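Aerobactin synthase IucA (Klebsiella pneumoniae subsp. pneumoniae, PDB 5JM8) probably catalyses an ATP-dependent, magnesium-assisted ligation step in the assembly of the siderophore aerobactin, as a member of the NIS synthetase family. Local coordinates at residues H126-A129 and A130-E133; L97-A101 and T102-T106; R514-L517 and A518-R521; L194-L198 and Q199-T203. All coordinates share one frame; numbering follows the deposited sequence.

Contact 1: residues H126-A129 and A130-E133; sequences HDWA and ALRE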
# COMPACT_ATOMS: atom_id res chain seq x y z
N HIS A 126 -15.68 19.74 5.54
CA HIS A 126 -16.59 19.27 4.51
C HIS A 126 -16.32 17.81 4.16
O HIS A 126 -17.06 17.19 3.41
CB HIS A 126 -16.48 20.14 3.25
CG HIS A 126 -16.92 21.55 3.46
ND1 HIS A 126 -18.18 22.00 3.12
CD2 HIS A 126 -16.27 22.62 3.98
CE1 HIS A 126 -18.28 23.28 3.41
NE2 HIS A 126 -17.14 23.68 3.93
N ASP A 127 -15.23 17.28 4.71
CA ASP A 127 -14.89 15.88 4.53
C ASP A 127 -15.65 14.97 5.49
O ASP A 127 -15.64 13.75 5.34
CB ASP A 127 -13.38 15.67 4.73
CG ASP A 127 -12.90 16.17 6.08
OD1 ASP A 127 -13.36 17.25 6.51
OD2 ASP A 127 -12.07 15.49 6.72
N TRP A 128 -16.33 15.57 6.47
CA TRP A 128 -16.87 14.79 7.58
C TRP A 128 -17.94 13.79 7.12
O TRP A 128 -17.88 12.62 7.47
CB TRP A 128 -17.46 15.70 8.66
CG TRP A 128 -17.71 14.96 9.94
CD1 TRP A 128 -16.88 14.88 11.02
CD2 TRP A 128 -18.86 14.16 10.26
NE1 TRP A 128 -17.45 14.10 12.00
CE2 TRP A 128 -18.67 13.64 11.55
CE3 TRP A 128 -20.04 13.84 9.57
CZ2 TRP A 128 -19.60 12.82 12.18
CZ3 TRP A 128 -20.97 13.03 10.19
CH2 TRP A 128 -20.75 12.53 11.48
N ALA A 129 -18.90 14.26 6.34
CA ALA A 129 -19.99 13.40 5.87
C ALA A 129 -19.46 12.23 5.04
O ALA A 129 -20.09 11.17 4.99
CB ALA A 129 -20.98 14.21 5.05
N ALA A 130 -18.31 12.42 4.41
CA ALA A 130 -17.72 11.38 3.57
C ALA A 130 -17.10 10.25 4.40
O ALA A 130 -16.80 9.18 3.86
CB ALA A 130 -16.66 11.99 2.66
N LEU A 131 -16.92 10.49 5.69
CA LEU A 131 -16.38 9.47 6.60
C LEU A 131 -17.34 8.30 6.77
O LEU A 131 -16.93 7.21 7.18
CB LEU A 131 -16.07 10.08 7.97
CG LEU A 131 -14.96 11.13 8.05
CD1 LEU A 131 -14.82 11.64 9.49
CD2 LEU A 131 -13.63 10.58 7.56
N ARG A 132 -18.61 8.53 6.48
CA ARG A 132 -19.63 7.48 6.54
C ARG A 132 -19.41 6.38 5.50
O ARG A 132 -19.97 5.30 5.61
CB ARG A 132 -21.02 8.08 6.33
CG ARG A 132 -21.48 9.05 7.40
CD ARG A 132 -22.92 9.47 7.13
NE ARG A 132 -23.42 10.36 8.17
CZ ARG A 132 -23.65 11.66 8.02
NH1 ARG A 132 -23.44 12.26 6.85
NH2 ARG A 132 -24.11 12.36 9.04
N GLU A 133 -18.59 6.67 4.50
CA GLU A 133 -18.53 5.85 3.29
C GLU A 133 -17.78 4.55 3.49
O GLU A 133 -17.97 3.59 2.73
CB GLU A 133 -17.90 6.65 2.16
CG GLU A 133 -18.72 7.86 1.75
CD GLU A 133 -17.96 8.84 0.87
OE1 GLU A 133 -16.72 8.73 0.76
OE2 GLU A 133 -18.62 9.73 0.28
O HOH W 1 -17.98 14.97 2.81
O HOH W 2 -21.28 9.79 2.50
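Trp128 and Arg132, one turn apart, meet where the six-membered ring of the indole comes up against a face of the guanidinium group. Trp128 CZ3 lies 3.4 Å from Arg132 NH2, above the guanidinium plane and offset toward its rim, while NH2 stays in the plane of the indole at its edge. The two planes stand 82° apart, so this is an edge-on approach of the ring and not a cation-pi stack. With CG anti to the carbonyl carbon (chi1 -65°) and the chain extended from CG to NE, the arginine runs back along the turn, and Arg132 NH1 comes to 3.6 Å from Ala129 CB. Over a face of the indole, Leu131 CD1 sits 4.1 Å from Trp128 CD1.

The backbone turns through i to i+3 bonds. Leu131 N gives a bond of 2.9 Å to Trp128 O at an N-H...O angle of 153°; Ala130 N to Asp127 O and Arg132 N to Ala129 O are weak. One water accepts weakly from Ala130 N and donates to His126 O; a second donates to Ala129 O and weakly to Glu133 OE2.

Other polar side-chain atoms find partners beyond the turn. Trp128 NE1 is hydrogen-bonded to Ala144 O, Asp127 OD1 forms a salt bridge with Arg125, and Glu133 OE1 is hydrogen-bonded to His176 of the second subunit. Held through NE by a hydrogen bond to Asp376 O and through NH2 by a salt bridge with Asp373, the Arg132 guanidinium is probably limited in rotation, its face kept turned to the edge of the buried indole.

Contact 2: residues L97-A101 and T102-T106; sequences LLLPA and TSCET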
# COMPACT_ATOMS: atom_id res chain seq x y z
N LEU A 97 -29.35 29.62 43.01
CA LEU A 97 -28.21 29.20 43.81
C LEU A 97 -27.43 30.39 44.39
O LEU A 97 -26.39 30.19 45.03
CB LEU A 97 -27.28 28.33 42.97
CG LEU A 97 -27.86 26.99 42.52
CD1 LEU A 97 -26.96 26.38 41.46
CD2 LEU A 97 -28.04 26.04 43.70
N LEU A 98 -27.93 31.60 44.17
CA LEU A 98 -27.28 32.81 44.67
C LEU A 98 -25.83 32.85 44.18
O LEU A 98 -24.89 32.96 44.97
CB LEU A 98 -27.34 32.85 46.21
CG LEU A 98 -26.87 34.13 46.91
CD1 LEU A 98 -27.83 35.28 46.66
CD2 LEU A 98 -26.70 33.89 48.40
N LEU A 99 -25.66 32.74 42.87
CA LEU A 99 -24.34 32.55 42.29
C LEU A 99 -23.60 33.87 42.06
O LEU A 99 -24.21 34.85 41.65
CB LEU A 99 -24.45 31.79 40.96
CG LEU A 99 -25.12 30.42 41.05
CD1 LEU A 99 -25.34 29.84 39.67
CD2 LEU A 99 -24.30 29.47 41.91
N PRO A 100 -22.28 33.89 42.34
CA PRO A 100 -21.48 35.08 42.06
C PRO A 100 -21.55 35.47 40.59
O PRO A 100 -21.33 34.62 39.72
CB PRO A 100 -20.06 34.65 42.45
CG PRO A 100 -20.26 33.56 43.44
CD PRO A 100 -21.48 32.83 42.98
N ALA A 101 -21.86 36.73 40.31
CA ALA A 101 -22.14 37.18 38.95
C ALA A 101 -20.95 37.03 38.02
O ALA A 101 -21.11 36.94 36.80
CB ALA A 101 -22.60 38.63 38.98
N THR A 102 -19.75 37.00 38.59
CA THR A 102 -18.53 36.88 37.80
C THR A 102 -18.38 35.46 37.25
O THR A 102 -17.95 35.27 36.11
CB THR A 102 -17.27 37.24 38.63
OG1 THR A 102 -16.11 37.10 37.81
CG2 THR A 102 -17.13 36.35 39.86
N SER A 103 -18.73 34.47 38.07
CA SER A 103 -18.65 33.07 37.66
C SER A 103 -19.73 32.71 36.64
O SER A 103 -19.52 31.86 35.78
CB SER A 103 -18.77 32.15 38.88
OG SER A 103 -17.69 32.33 39.77
N CYS A 104 -20.88 33.37 36.76
CA CYS A 104 -21.98 33.15 35.82
C CYS A 104 -21.62 33.62 34.42
O CYS A 104 -21.86 32.91 33.44
CB CYS A 104 -23.24 33.89 36.29
SG CYS A 104 -24.02 33.21 37.77
N GLU A 105 -21.05 34.81 34.32
CA GLU A 105 -20.75 35.40 33.02
C GLU A 105 -19.54 34.73 32.38
O GLU A 105 -19.43 34.68 31.15
CB GLU A 105 -20.52 36.91 33.16
CG GLU A 105 -20.34 37.64 31.83
CD GLU A 105 -21.49 37.40 30.86
OE1 GLU A 105 -22.64 37.23 31.33
OE2 GLU A 105 -21.25 37.39 29.63
N THR A 106 -18.62 34.24 33.21
CA THR A 106 -17.50 33.45 32.72
C THR A 106 -18.00 32.13 32.15
O THR A 106 -17.52 31.66 31.12
CB THR A 106 -16.48 33.14 33.84
OG1 THR A 106 -15.97 34.37 34.37
CG2 THR A 106 -15.33 32.31 33.31
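Leu99 and Cys104 meet across the first turn of helix 101-124, the leucine on the incoming loop and the cysteine on the helix. Followed outward from the backbone, the cysteine side chain meets carbonyl oxygens first and then carbon. Cys104 CB lies 3.8 Å from Ala101 O, and 4.0 Å from Pro100 O. Because its sulfur is anti to the carbonyl carbon (chi1 -70°), the side chain swings back toward the start of the helix, and Cys104 SG reaches 3.5 Å from Leu99 CB, with Leu99 CD1 farther along the same leucine at 4.1 Å. The sulfur also lies near Pro100 O, so it is bordered by both the aliphatic chain and the capping residue's carbonyl.

Pro100 holds the N-cap position, and its carbonyl begins the helical bonding. Cys104 N donates to Pro100 O over 3.2 Å, with an N-H...O angle of 154°; Ser103 N adds a weak bond to the same oxygen. The next step is Glu105 N to Ala101 O at 3.3 Å. Farther on, Thr102 O takes two donors from Thr106, the backbone N and OG1 at 2.8 Å, which arrive from opposite faces of its carbonyl plane and tie the threonine hydroxyl to the helix backbone.

The contact forms the turn between two consecutive helices. Leu98, with positive phi, follows the end of helix 82-96; beyond it Leu99 packs on Leu93, and Cys104 on Val90 and Gln94, so helix 101-124 starts against the last turns of its predecessor.

Contact 3: residues R514-L517 and A518-R521; sequences RTLL and AEMR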
# COMPACT_ATOMS: atom_id res chain seq x y z
N ARG A 514 -28.23 -5.89 29.89
CA ARG A 514 -28.54 -6.42 31.21
C ARG A 514 -28.37 -7.93 31.25
O ARG A 514 -27.76 -8.48 32.17
CB ARG A 514 -29.96 -6.04 31.62
CG ARG A 514 -30.36 -6.53 33.01
CD ARG A 514 -31.81 -6.18 33.32
NE ARG A 514 -32.72 -6.69 32.30
CZ ARG A 514 -33.98 -6.30 32.14
NH1 ARG A 514 -34.50 -5.38 32.95
NH2 ARG A 514 -34.72 -6.82 31.18
N THR A 515 -28.93 -8.60 30.24
CA THR A 515 -28.82 -10.06 30.11
C THR A 515 -27.37 -10.51 30.18
O THR A 515 -27.03 -11.43 30.92
CB THR A 515 -29.44 -10.56 28.79
OG1 THR A 515 -30.81 -10.17 28.72
CG2 THR A 515 -29.33 -12.08 28.68
N LEU A 516 -26.52 -9.87 29.39
CA LEU A 516 -25.12 -10.25 29.31
C LEU A 516 -24.35 -9.83 30.56
O LEU A 516 -23.42 -10.52 30.98
CB LEU A 516 -24.49 -9.66 28.05
CG LEU A 516 -25.14 -10.13 26.75
CD1 LEU A 516 -24.53 -9.44 25.55
CD2 LEU A 516 -25.03 -11.64 26.59
N LEU A 517 -24.74 -8.70 31.15
CA LEU A 517 -24.13 -8.26 32.40
C LEU A 517 -24.47 -9.22 33.54
O LEU A 517 -23.69 -9.40 34.47
CB LEU A 517 -24.58 -6.84 32.77
CG LEU A 517 -24.01 -5.66 31.97
CD1 LEU A 517 -24.64 -4.35 32.43
CD2 LEU A 517 -22.50 -5.58 32.09
N ALA A 518 -25.65 -9.83 33.45
CA ALA A 518 -26.12 -10.76 34.47
C ALA A 518 -25.41 -12.11 34.34
O ALA A 518 -25.08 -12.74 35.34
CB ALA A 518 -27.63 -10.93 34.38
N GLU A 519 -25.19 -12.54 33.10
CA GLU A 519 -24.43 -13.75 32.84
C GLU A 519 -23.04 -13.62 33.45
O GLU A 519 -22.53 -14.54 34.09
CB GLU A 519 -24.31 -14.03 31.34
CG GLU A 519 -25.61 -14.42 30.66
CD GLU A 519 -25.43 -14.66 29.17
OE1 GLU A 519 -24.28 -14.57 28.68
OE2 GLU A 519 -26.44 -14.92 28.48
N MET A 520 -22.44 -12.45 33.24
CA MET A 520 -21.07 -12.19 33.67
C MET A 520 -20.92 -12.21 35.19
O MET A 520 -19.94 -12.74 35.71
CB MET A 520 -20.59 -10.84 33.13
CG MET A 520 -20.33 -10.82 31.63
SD MET A 520 -20.11 -9.15 30.96
CE MET A 520 -19.05 -8.43 32.21
N ARG A 521 -21.88 -11.61 35.87
CA ARG A 521 -21.86 -11.53 37.33
C ARG A 521 -21.75 -12.91 37.97
O ARG A 521 -21.14 -13.07 39.03
CB ARG A 521 -23.12 -10.82 37.84
CG ARG A 521 -23.27 -10.78 39.36
CD ARG A 521 -24.63 -10.27 39.77
NE ARG A 521 -25.70 -11.03 39.14
CZ ARG A 521 -26.99 -10.72 39.22
NH1 ARG A 521 -27.38 -9.65 39.91
NH2 ARG A 521 -27.89 -11.48 38.61
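A regular alpha-helical turn near the C-terminal end of helix 506-521 carries this contact, and consecutive i to i+4 bonds define it. Ala518 N donates to Arg514 O over 2.8 Å, and Glu519 N, Met520 N and Arg521 N continue the series to Thr515 O, Leu516 O and Leu517 O, all three with N-H...O angles above 150°.

On one flank Glu519 lies alongside Leu516 and Thr515, all pointing the same way. Its chain is extended beyond CG, which lays the carboxylate along the leucine: Glu519 OE1 is 3.7 Å from Leu516 CD2, and Glu519 OE2 is 4.1 Å from Thr515 CG2. These are contacts with methyl groups. The threonine's hydroxyl is held by Ala511 O, one turn earlier.

Met520 takes a different course. Met520 CG passes 3.2 Å from Leu516 O and Met520 SD remains at 3.6 Å from that same oxygen, while Leu517 CD2 touches Met520 SD loosely at 4.4 Å.

Helix 394-420 covers the side bearing these apolar groups: Leu517 and Met520 both pack on Phe414, and Leu516 on Cys406. Arg514 and Arg521 lie instead against helix 528-535, both touching Leu534.

Contact 4: residues L194-L198 and Q199-T203; sequences LHLNL and QQRLT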
# COMPACT_ATOMS: atom_id res chain seq x y z
N LEU A 194 10.90 1.58 30.91
CA LEU A 194 11.01 0.13 31.03
C LEU A 194 11.61 -0.46 29.76
O LEU A 194 11.58 0.17 28.70
CB LEU A 194 9.65 -0.50 31.30
CG LEU A 194 9.00 -0.19 32.65
CD1 LEU A 194 7.64 -0.86 32.75
CD2 LEU A 194 9.89 -0.62 33.80
N HIS A 195 12.16 -1.67 29.87
CA HIS A 195 12.73 -2.39 28.74
C HIS A 195 13.98 -1.70 28.21
O HIS A 195 15.06 -2.29 28.16
CB HIS A 195 11.68 -2.54 27.63
CG HIS A 195 10.33 -2.94 28.13
ND1 HIS A 195 10.10 -4.11 28.83
CD2 HIS A 195 9.13 -2.31 28.05
CE1 HIS A 195 8.82 -4.19 29.15
NE2 HIS A 195 8.21 -3.11 28.69
N LEU A 196 13.82 -0.44 27.81
CA LEU A 196 14.95 0.44 27.52
C LEU A 196 15.07 1.46 28.64
O LEU A 196 14.06 1.85 29.23
CB LEU A 196 14.75 1.15 26.18
CG LEU A 196 14.40 0.29 24.96
CD1 LEU A 196 14.01 1.18 23.79
CD2 LEU A 196 15.57 -0.61 24.59
N ASN A 197 16.29 1.88 28.96
CA ASN A 197 16.46 2.96 29.93
C ASN A 197 16.05 4.27 29.27
O ASN A 197 15.74 4.30 28.08
CB ASN A 197 17.91 3.02 30.45
CG ASN A 197 18.93 3.34 29.37
OD1 ASN A 197 18.64 4.03 28.39
ND2 ASN A 197 20.15 2.85 29.55
N LEU A 198 16.05 5.36 30.03
CA LEU A 198 15.58 6.64 29.52
C LEU A 198 16.41 7.14 28.35
O LEU A 198 15.86 7.64 27.36
CB LEU A 198 15.59 7.69 30.64
CG LEU A 198 15.18 9.10 30.21
CD1 LEU A 198 13.77 9.11 29.63
CD2 LEU A 198 15.29 10.05 31.38
N GLN A 199 17.73 7.03 28.47
CA GLN A 199 18.64 7.44 27.41
C GLN A 199 18.31 6.74 26.10
O GLN A 199 18.35 7.34 25.03
CB GLN A 199 20.09 7.13 27.81
CG GLN A 199 21.12 7.58 26.79
CD GLN A 199 22.54 7.24 27.21
OE1 GLN A 199 22.77 6.60 28.23
NE2 GLN A 199 23.50 7.67 26.40
N GLN A 200 17.96 5.46 26.20
CA GLN A 200 17.70 4.62 25.04
C GLN A 200 16.34 4.92 24.39
O GLN A 200 16.22 4.84 23.16
CB GLN A 200 17.78 3.15 25.44
CG GLN A 200 19.19 2.67 25.76
CD GLN A 200 19.21 1.38 26.56
OE1 GLN A 200 18.18 0.94 27.08
NE2 GLN A 200 20.38 0.76 26.66
N ARG A 201 15.33 5.25 25.19
CA ARG A 201 14.02 5.59 24.63
C ARG A 201 14.11 6.80 23.73
O ARG A 201 13.71 6.75 22.56
CB ARG A 201 12.99 5.88 25.73
CG ARG A 201 12.14 4.70 26.23
CD ARG A 201 11.48 3.88 25.13
NE ARG A 201 10.06 4.18 24.91
CZ ARG A 201 9.09 3.96 25.79
NH1 ARG A 201 9.36 3.45 26.99
NH2 ARG A 201 7.84 4.25 25.47
N LEU A 202 14.64 7.89 24.27
CA LEU A 202 14.73 9.15 23.55
C LEU A 202 15.57 9.00 22.30
O LEU A 202 15.34 9.67 21.30
CB LEU A 202 15.32 10.23 24.46
CG LEU A 202 14.55 10.46 25.77
CD1 LEU A 202 15.27 11.47 26.66
CD2 LEU A 202 13.13 10.93 25.47
N THR A 203 16.55 8.09 22.35
CA THR A 203 17.37 7.78 21.19
C THR A 203 16.51 7.12 20.11
O THR A 203 16.52 7.54 18.96
CB THR A 203 18.54 6.85 21.55
OG1 THR A 203 19.41 7.51 22.48
CG2 THR A 203 19.33 6.48 20.31
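This is an N-terminal helix cap, formed where the loop after strand 189-193 enters helix 198-209, and reciprocal bonds between Asn197 and Gln200 establish it. Gln200 N donates to Asn197 OD1 over 2.7 Å, with a C=O...N angle of 178°, so the nitrogen lies almost straight beyond the oxygen. In return, Asn197 N donates to Gln200 OE1 over 2.8 Å, from above the plane of that amide. Asn197 CG sits between its own backbone N and carbonyl carbon (chi1 64°), a rotation that turns OD1 over the opening turn. The two side-chain amides are stacked with planes 27° apart, and ND2 of Asn197 is 3.5 Å from Gln200 CD.

Behind the cap, Arg201 N donates to Asn197 O at 3.1 Å, the first i to i+4 bond. Leu196, just before the cap, covers the glutamine: Leu196 CB is 3.6 Å from Gln200 OE1, and Leu196 CD1 meets Arg201 CD at 3.9 Å. One turn on, Leu198 CD1 and Leu202 CD1 touch at 4.1 Å.

Outside partners complete the polar ends. Arg201 bends at chi2 and chi3 to form salt bridges through NH1 with Asp328 and through NE with Asp275. Gln200 NE2 is hydrogen-bonded to Leu217 O of the third subunit, and Gln199 NE2 to Asp219 of the same subunit, which places the cap at a subunit interface.

The mutual side-chain-to-backbone pairing of the N-cap residue with the residue three further on is the signature of a capping box.

Overall arrangement
All four contacts are local, and none touches another. Contacts 2 and 1 lie toward the two ends of one helix, 101-124: contact 2 at its start, contact 1 in the loop that follows it, with centres about 40 Å apart. The side chain of Trp128 in contact 1 is about 13 Å from the bound ATP, too far to touch it. Contact 4 belongs to the IucA/IucC homology region and contact 3 to the FhuF-like region; their centres are about 43 Å apart, nearest atoms about 28 Å. Contacts 1 and 4 also reach different neighbouring subunits, the second and third respectively, whereas contacts 2 and 3 touch no other chain of the assembly.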